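Local coordinates for protein N-acetylglucosamine 2-epimerase (Xylella fastidiosa, PDB 3GT5) that probably epimerises N-acylglucosamine-type sugars at C2, at residues Asp214-Glu219 with Arg274-Val279; Ala287-Leu292 with Asp305-Trp310. All coordinates share one frame; numbering follows the deposited sequence.

Contact 1. Residues Asp214-Glu219 with Arg274-Val279; sequences DGLVWE and RSLFDV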
loop_
_atom_site.group_PDB
_atom_site.type_symbol
_atom_site.label_atom_id
_atom_site.label_comp_id
_atom_site.label_asym_id
_atom_site.label_seq_id
_atom_site.Cartn_x
_atom_site.Cartn_y
_atom_site.Cartn_z
ATOM N N ASP A 214 2.669 -18.652 -14.216
ATOM C CA ASP A 214 1.439 -19.391 -14.293
ATOM C C ASP A 214 0.217 -18.568 -13.939
ATOM O O ASP A 214 -0.752 -19.077 -13.392
ATOM C CB ASP A 214 1.536 -20.690 -13.472
ATOM C CG ASP A 214 0.611 -21.779 -14.018
ATOM O OD1 ASP A 214 0.447 -21.823 -15.261
ATOM O OD2 ASP A 214 0.034 -22.553 -13.213
ATOM N N GLY A 215 0.266 -17.289 -14.286
ATOM C CA GLY A 215 -0.890 -16.419 -14.186
ATOM C C GLY A 215 -1.054 -15.630 -12.904
ATOM O O GLY A 215 -2.075 -14.918 -12.741
ATOM N N LEU A 216 -0.106 -15.754 -11.975
ATOM C CA LEU A 216 -0.068 -14.917 -10.774
ATOM C C LEU A 216 1.204 -14.092 -10.795
ATOM O O LEU A 216 2.134 -14.409 -11.535
ATOM C CB LEU A 216 -0.130 -15.752 -9.497
ATOM C CG LEU A 216 -1.436 -16.508 -9.233
ATOM C CD1 LEU A 216 -1.286 -17.233 -7.885
ATOM C CD2 LEU A 216 -2.647 -15.582 -9.201
ATOM N N VAL A 217 1.240 -13.018 -10.011
ATOM C CA VAL A 217 2.372 -12.111 -9.978
ATOM C C VAL A 217 3.368 -12.537 -8.887
ATOM O O VAL A 217 3.080 -12.463 -7.693
ATOM C CB VAL A 217 1.925 -10.641 -9.749
ATOM C CG1 VAL A 217 3.117 -9.688 -9.686
ATOM C CG2 VAL A 217 0.884 -10.205 -10.823
ATOM N N TRP A 218 4.530 -12.993 -9.314
ATOM C CA TRP A 218 5.648 -13.288 -8.426
ATOM C C TRP A 218 6.367 -11.987 -8.064
ATOM O O TRP A 218 6.294 -11.001 -8.823
ATOM C CB TRP A 218 6.596 -14.264 -9.154
ATOM C CG TRP A 218 7.715 -14.777 -8.336
ATOM C CD1 TRP A 218 9.024 -14.392 -8.419
ATOM C CD2 TRP A 218 7.663 -15.798 -7.317
ATOM N NE1 TRP A 218 9.780 -15.084 -7.508
ATOM C CE2 TRP A 218 8.982 -15.955 -6.824
ATOM C CE3 TRP A 218 6.630 -16.594 -6.773
ATOM C CZ2 TRP A 218 9.304 -16.854 -5.795
ATOM C CZ3 TRP A 218 6.947 -17.509 -5.762
ATOM C CH2 TRP A 218 8.271 -17.639 -5.296
ATOM N N GLU A 219 7.036 -11.933 -6.916
ATOM C CA GLU A 219 7.607 -10.690 -6.420
ATOM C C GLU A 219 8.938 -10.309 -7.034
ATOM O O GLU A 219 9.204 -9.121 -7.248
ATOM C CB GLU A 219 7.825 -10.738 -4.917
ATOM C CG GLU A 219 6.572 -10.910 -4.087
ATOM C CD GLU A 219 5.638 -9.727 -4.141
ATOM O OE1 GLU A 219 6.096 -8.559 -4.116
ATOM O OE2 GLU A 219 4.403 -9.962 -4.247
ATOM N N ARG A 274 -10.259 -10.413 -12.193
ATOM C CA ARG A 274 -11.022 -11.599 -11.704
ATOM C C ARG A 274 -10.105 -12.827 -11.590
ATOM O O ARG A 274 -10.168 -13.567 -10.606
ATOM C CB ARG A 274 -12.225 -11.893 -12.620
ATOM C CG ARG A 274 -13.262 -10.782 -12.621
ATOM C CD ARG A 274 -14.537 -11.191 -13.337
ATOM N NE ARG A 274 -15.175 -12.288 -12.609
ATOM C CZ ARG A 274 -16.459 -12.641 -12.721
ATOM N NH1 ARG A 274 -17.265 -11.987 -13.547
ATOM N NH2 ARG A 274 -16.918 -13.669 -12.004
ATOM N N SER A 275 -9.222 -13.023 -12.564
ATOM C CA SER A 275 -8.295 -14.178 -12.545
ATOM C C SER A 275 -7.351 -14.096 -11.335
ATOM O O SER A 275 -7.076 -15.111 -10.668
ATOM C CB SER A 275 -7.502 -14.317 -13.869
ATOM O OG SER A 275 -6.420 -13.359 -13.989
ATOM N N LEU A 276 -6.847 -12.891 -11.048
ATOM C CA LEU A 276 -5.924 -12.723 -9.938
ATOM C C LEU A 276 -6.621 -12.957 -8.587
ATOM O O LEU A 276 -6.099 -13.663 -7.685
ATOM C CB LEU A 276 -5.325 -11.310 -9.941
ATOM C CG LEU A 276 -4.362 -11.055 -11.125
ATOM C CD1 LEU A 276 -3.867 -9.584 -11.179
ATOM C CD2 LEU A 276 -3.139 -12.028 -11.103
ATOM N N PHE A 277 -7.780 -12.329 -8.449
ATOM C CA PHE A 277 -8.509 -12.385 -7.181
ATOM C C PHE A 277 -8.978 -13.846 -6.907
ATOM O O PHE A 277 -8.744 -14.368 -5.807
ATOM C CB PHE A 277 -9.689 -11.442 -7.191
ATOM C CG PHE A 277 -10.514 -11.483 -5.918
ATOM C CD1 PHE A 277 -10.335 -10.524 -4.953
ATOM C CD2 PHE A 277 -11.448 -12.480 -5.692
ATOM C CE1 PHE A 277 -11.050 -10.524 -3.768
ATOM C CE2 PHE A 277 -12.185 -12.490 -4.493
ATOM C CZ PHE A 277 -11.981 -11.510 -3.544
ATOM N N ASP A 278 -9.582 -14.484 -7.904
ATOM C CA ASP A 278 -10.270 -15.789 -7.712
ATOM C C ASP A 278 -9.245 -16.825 -7.306
ATOM O O ASP A 278 -9.457 -17.568 -6.352
ATOM C CB ASP A 278 -11.005 -16.269 -8.981
ATOM C CG ASP A 278 -12.184 -15.361 -9.403
ATOM O OD1 ASP A 278 -12.586 -14.411 -8.676
ATOM O OD2 ASP A 278 -12.689 -15.600 -10.528
ATOM N N VAL A 279 -8.130 -16.874 -8.020
ATOM C CA VAL A 279 -7.065 -17.816 -7.702
ATOM C C VAL A 279 -6.428 -17.535 -6.355
ATOM O O VAL A 279 -6.241 -18.473 -5.549
ATOM C CB VAL A 279 -5.977 -17.827 -8.799
ATOM C CG1 VAL A 279 -4.763 -18.644 -8.344
ATOM C CG2 VAL A 279 -6.581 -18.361 -10.078
HETATM O O HOH W 1 -3.873 -14.073 -14.684
HETATM O O HOH W 2 -4.605 -16.494 -12.123
#
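Leu216 and Leu276 share one conformation: chi1 (-67° and -69°) sets CG anti to the carbonyl carbon, beside the backbone N, in each. The ends of both side chains come nearer the opposite segment than the direction of CB suggests. They touch through their CD2 methyls, Leu216 CD2 to Leu276 CD2 at 4.1 Å. One helical turn further on, Val279 faces the loop directly, and its CG1 rests on the Leu216 fork, 3.8 Å from both CD1 and CD2. Leu276 CD2 also lies against backbone, 3.5 Å from Gly215 O, with Val217 CG2 at its margin. That carbonyl is gripped by two waters. One spans Gly215 O (2.8 Å) and Ser275 OG (2.7 Å); the second donates to Gly215 O and, over a longer 3.2 Å, to Ser275 O. Water-mediated polar links thus border an apolar patch, and Leu276 also packs on Gln250 and Trp253 of helix 247-263. Through this patch the loop between helix 192-211 and strand 220-221 is laid against the flank of helix 269-284, a loop-on-helix packing within the (alpha/alpha)6 barrel expected of N-acylglucosamine 2-epimerases.

Contact 2. Residues Ala287-Leu292 with Asp305-Trp310; sequences AVRGGL and DDKYFW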
loop_
_atom_site.group_PDB
_atom_site.type_symbol
_atom_site.label_atom_id
_atom_site.label_comp_id
_atom_site.label_asym_id
_atom_site.label_seq_id
_atom_site.Cartn_x
_atom_site.Cartn_y
_atom_site.Cartn_z
ATOM N N ALA A 287 -10.230 -22.022 5.458
ATOM C CA ALA A 287 -11.651 -22.350 5.613
ATOM C C ALA A 287 -11.934 -22.822 7.039
ATOM O O ALA A 287 -13.068 -22.743 7.481
ATOM C CB ALA A 287 -12.117 -23.391 4.576
ATOM N N VAL A 288 -10.903 -23.250 7.764
ATOM C CA VAL A 288 -11.063 -23.739 9.136
ATOM C C VAL A 288 -11.061 -22.599 10.176
ATOM O O VAL A 288 -12.025 -22.449 10.924
ATOM C CB VAL A 288 -9.985 -24.794 9.484
ATOM C CG1 VAL A 288 -10.132 -25.286 10.952
ATOM C CG2 VAL A 288 -10.053 -25.960 8.516
ATOM N N ARG A 289 -9.996 -21.801 10.193
ATOM C CA ARG A 289 -9.778 -20.752 11.204
ATOM C C ARG A 289 -10.157 -19.330 10.729
ATOM O O ARG A 289 -10.223 -18.407 11.535
ATOM C CB ARG A 289 -8.328 -20.822 11.669
ATOM C CG ARG A 289 -7.942 -22.226 12.183
ATOM C CD ARG A 289 -6.421 -22.447 12.422
ATOM N NE ARG A 289 -5.630 -22.319 11.190
ATOM C CZ ARG A 289 -4.297 -22.352 11.125
ATOM N NH1 ARG A 289 -3.562 -22.562 12.222
ATOM N NH2 ARG A 289 -3.684 -22.189 9.956
ATOM N N GLY A 290 -10.444 -19.171 9.436
ATOM C CA GLY A 290 -10.756 -17.845 8.861
ATOM C C GLY A 290 -9.501 -17.092 8.453
ATOM O O GLY A 290 -8.419 -17.295 9.013
ATOM N N GLY A 291 -9.647 -16.215 7.448
ATOM C CA GLY A 291 -8.587 -15.240 7.125
ATOM C C GLY A 291 -7.737 -15.729 5.958
ATOM O O GLY A 291 -7.623 -16.916 5.729
ATOM N N LEU A 292 -7.135 -14.789 5.234
ATOM C CA LEU A 292 -6.226 -15.134 4.155
ATOM C C LEU A 292 -4.800 -15.272 4.701
ATOM O O LEU A 292 -4.261 -14.355 5.366
ATOM C CB LEU A 292 -6.254 -14.046 3.081
ATOM C CG LEU A 292 -7.549 -13.837 2.327
ATOM C CD1 LEU A 292 -7.426 -12.543 1.504
ATOM C CD2 LEU A 292 -7.823 -15.019 1.436
ATOM N N ASP A 305 1.507 -19.128 7.096
ATOM C CA ASP A 305 0.117 -19.083 7.458
ATOM C C ASP A 305 -0.249 -17.957 8.426
ATOM O O ASP A 305 -1.392 -17.942 8.848
ATOM C CB ASP A 305 -0.384 -20.425 7.979
ATOM C CG ASP A 305 0.186 -20.804 9.315
ATOM O OD1 ASP A 305 1.240 -20.292 9.726
ATOM O OD2 ASP A 305 -0.463 -21.655 9.970
ATOM N N ASP A 306 0.689 -17.053 8.749
ATOM C CA ASP A 306 0.362 -15.836 9.499
ATOM C C ASP A 306 -0.728 -15.039 8.735
ATOM O O ASP A 306 -0.811 -15.076 7.489
ATOM C CB ASP A 306 1.597 -14.961 9.752
ATOM C CG ASP A 306 2.568 -15.543 10.801
ATOM O OD1 ASP A 306 2.162 -16.435 11.583
ATOM O OD2 ASP A 306 3.723 -15.122 10.784
ATOM N N LYS A 307 -1.539 -14.310 9.497
ATOM C CA LYS A 307 -2.638 -13.543 8.980
ATOM C C LYS A 307 -2.298 -12.063 9.213
ATOM O O LYS A 307 -2.237 -11.596 10.356
ATOM C CB LYS A 307 -3.942 -13.894 9.720
ATOM C CG LYS A 307 -4.261 -15.391 9.824
ATOM C CD LYS A 307 -4.511 -16.076 8.529
ATOM C CE LYS A 307 -4.572 -17.644 8.738
ATOM N NZ LYS A 307 -5.650 -18.108 9.674
ATOM N N TYR A 308 -2.086 -11.325 8.123
ATOM C CA TYR A 308 -1.637 -9.964 8.180
ATOM C C TYR A 308 -2.817 -9.031 7.894
ATOM O O TYR A 308 -3.644 -9.259 7.022
ATOM C CB TYR A 308 -0.576 -9.708 7.125
ATOM C CG TYR A 308 0.824 -10.152 7.498
ATOM C CD1 TYR A 308 1.822 -9.236 7.693
ATOM C CD2 TYR A 308 1.152 -11.513 7.592
ATOM C CE1 TYR A 308 3.120 -9.644 8.004
ATOM C CE2 TYR A 308 2.442 -11.923 7.903
ATOM C CZ TYR A 308 3.417 -10.992 8.077
ATOM O OH TYR A 308 4.700 -11.393 8.394
ATOM N N PHE A 309 -2.776 -7.893 8.528
ATOM C CA PHE A 309 -3.831 -6.886 8.415
ATOM C C PHE A 309 -4.090 -6.475 6.955
ATOM O O PHE A 309 -5.222 -6.520 6.479
ATOM C CB PHE A 309 -3.506 -5.654 9.294
ATOM C CG PHE A 309 -2.435 -4.720 8.759
ATOM C CD1 PHE A 309 -2.759 -3.436 8.350
ATOM C CD2 PHE A 309 -1.077 -5.109 8.714
ATOM C CE1 PHE A 309 -1.784 -2.579 7.864
ATOM C CE2 PHE A 309 -0.114 -4.266 8.185
ATOM C CZ PHE A 309 -0.470 -2.984 7.789
ATOM N N TRP A 310 -3.009 -6.141 6.259
ATOM C CA TRP A 310 -3.113 -5.510 4.944
ATOM C C TRP A 310 -3.607 -6.478 3.883
ATOM O O TRP A 310 -4.293 -6.107 2.917
ATOM C CB TRP A 310 -1.791 -4.870 4.544
ATOM C CG TRP A 310 -0.655 -5.837 4.214
ATOM C CD1 TRP A 310 0.326 -6.246 5.043
ATOM C CD2 TRP A 310 -0.410 -6.462 2.949
ATOM N NE1 TRP A 310 1.176 -7.116 4.380
ATOM C CE2 TRP A 310 0.768 -7.233 3.085
ATOM C CE3 TRP A 310 -1.067 -6.435 1.715
ATOM C CZ2 TRP A 310 1.312 -7.972 2.043
ATOM C CZ3 TRP A 310 -0.541 -7.195 0.657
ATOM C CH2 TRP A 310 0.649 -7.956 0.836
HETATM O O HOH W 3 -1.860 -12.989 5.706
#
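Charge pairing joins Arg289 to Asp305. Arg289 NH2 donates to Asp305 OD2 at 3.3 Å, a rather long but straight bond (164° at the hydrogen). The acceptor lies near the guanidinium plane, whereas the donor reaches OD2 on its anti side, somewhat out of the carboxylate plane; the two flat groups are turned 39° apart and the side chains cross at about a right angle. Arg289 has further acid partners, Asp286 at NE and Asp361 at NH1. Lys307 NZ forms a salt bridge with Asp286 too. Arg289 NE is only 4.5 Å from Lys307 NZ, and the shared Asp286 carboxylate would be expected to offset their repulsion.

Of the direct hydrogen bonds, the second is Lys307 NZ to Gly290 O, 3.0 Å and nearly in line with the carbonyl. The lysine chain bends at chi2, and a second bend, chi4 60°, sets NZ at that oxygen. Gly360 O also accepts from NZ.

Van der Waals contact is made by the lysine chain with backbone: Lys307 CD lies 3.6 Å from Leu292 O and 4.1 Å from Gly291 C.

Water, finally, bridges the backbones, donating to Leu292 O (2.8 Å) and Asp306 O (2.9 Å) and accepting from Tyr308 N.

Together these ties brace the beta hairpin of strands 295-296 and 302-308, which links helix 269-284 to helix 309-326 in the expected (alpha/alpha)6 barrel.

How the contacts relate
Contact 1 closes along the chain before contact 2 opens, and helix 269-284 joins them: it carries 274-279, and 287-292 follows its end. Their centres are 18 Å apart and their nearest atoms about 7 Å, without touching. Helix 309-326 gives a second connection, since it begins in 305-310 while its Leu322 meets Arg274 and Phe277. Gln246 is a common neighbour, touched by Glu219 and Trp310. The two differ in character, contact 1 being apolar with bridging waters and contact 2 mainly polar. Each centre lies 18 Å from that of the chain; no active-site residue is assigned here, so neither contact can be placed against the substrate pocket.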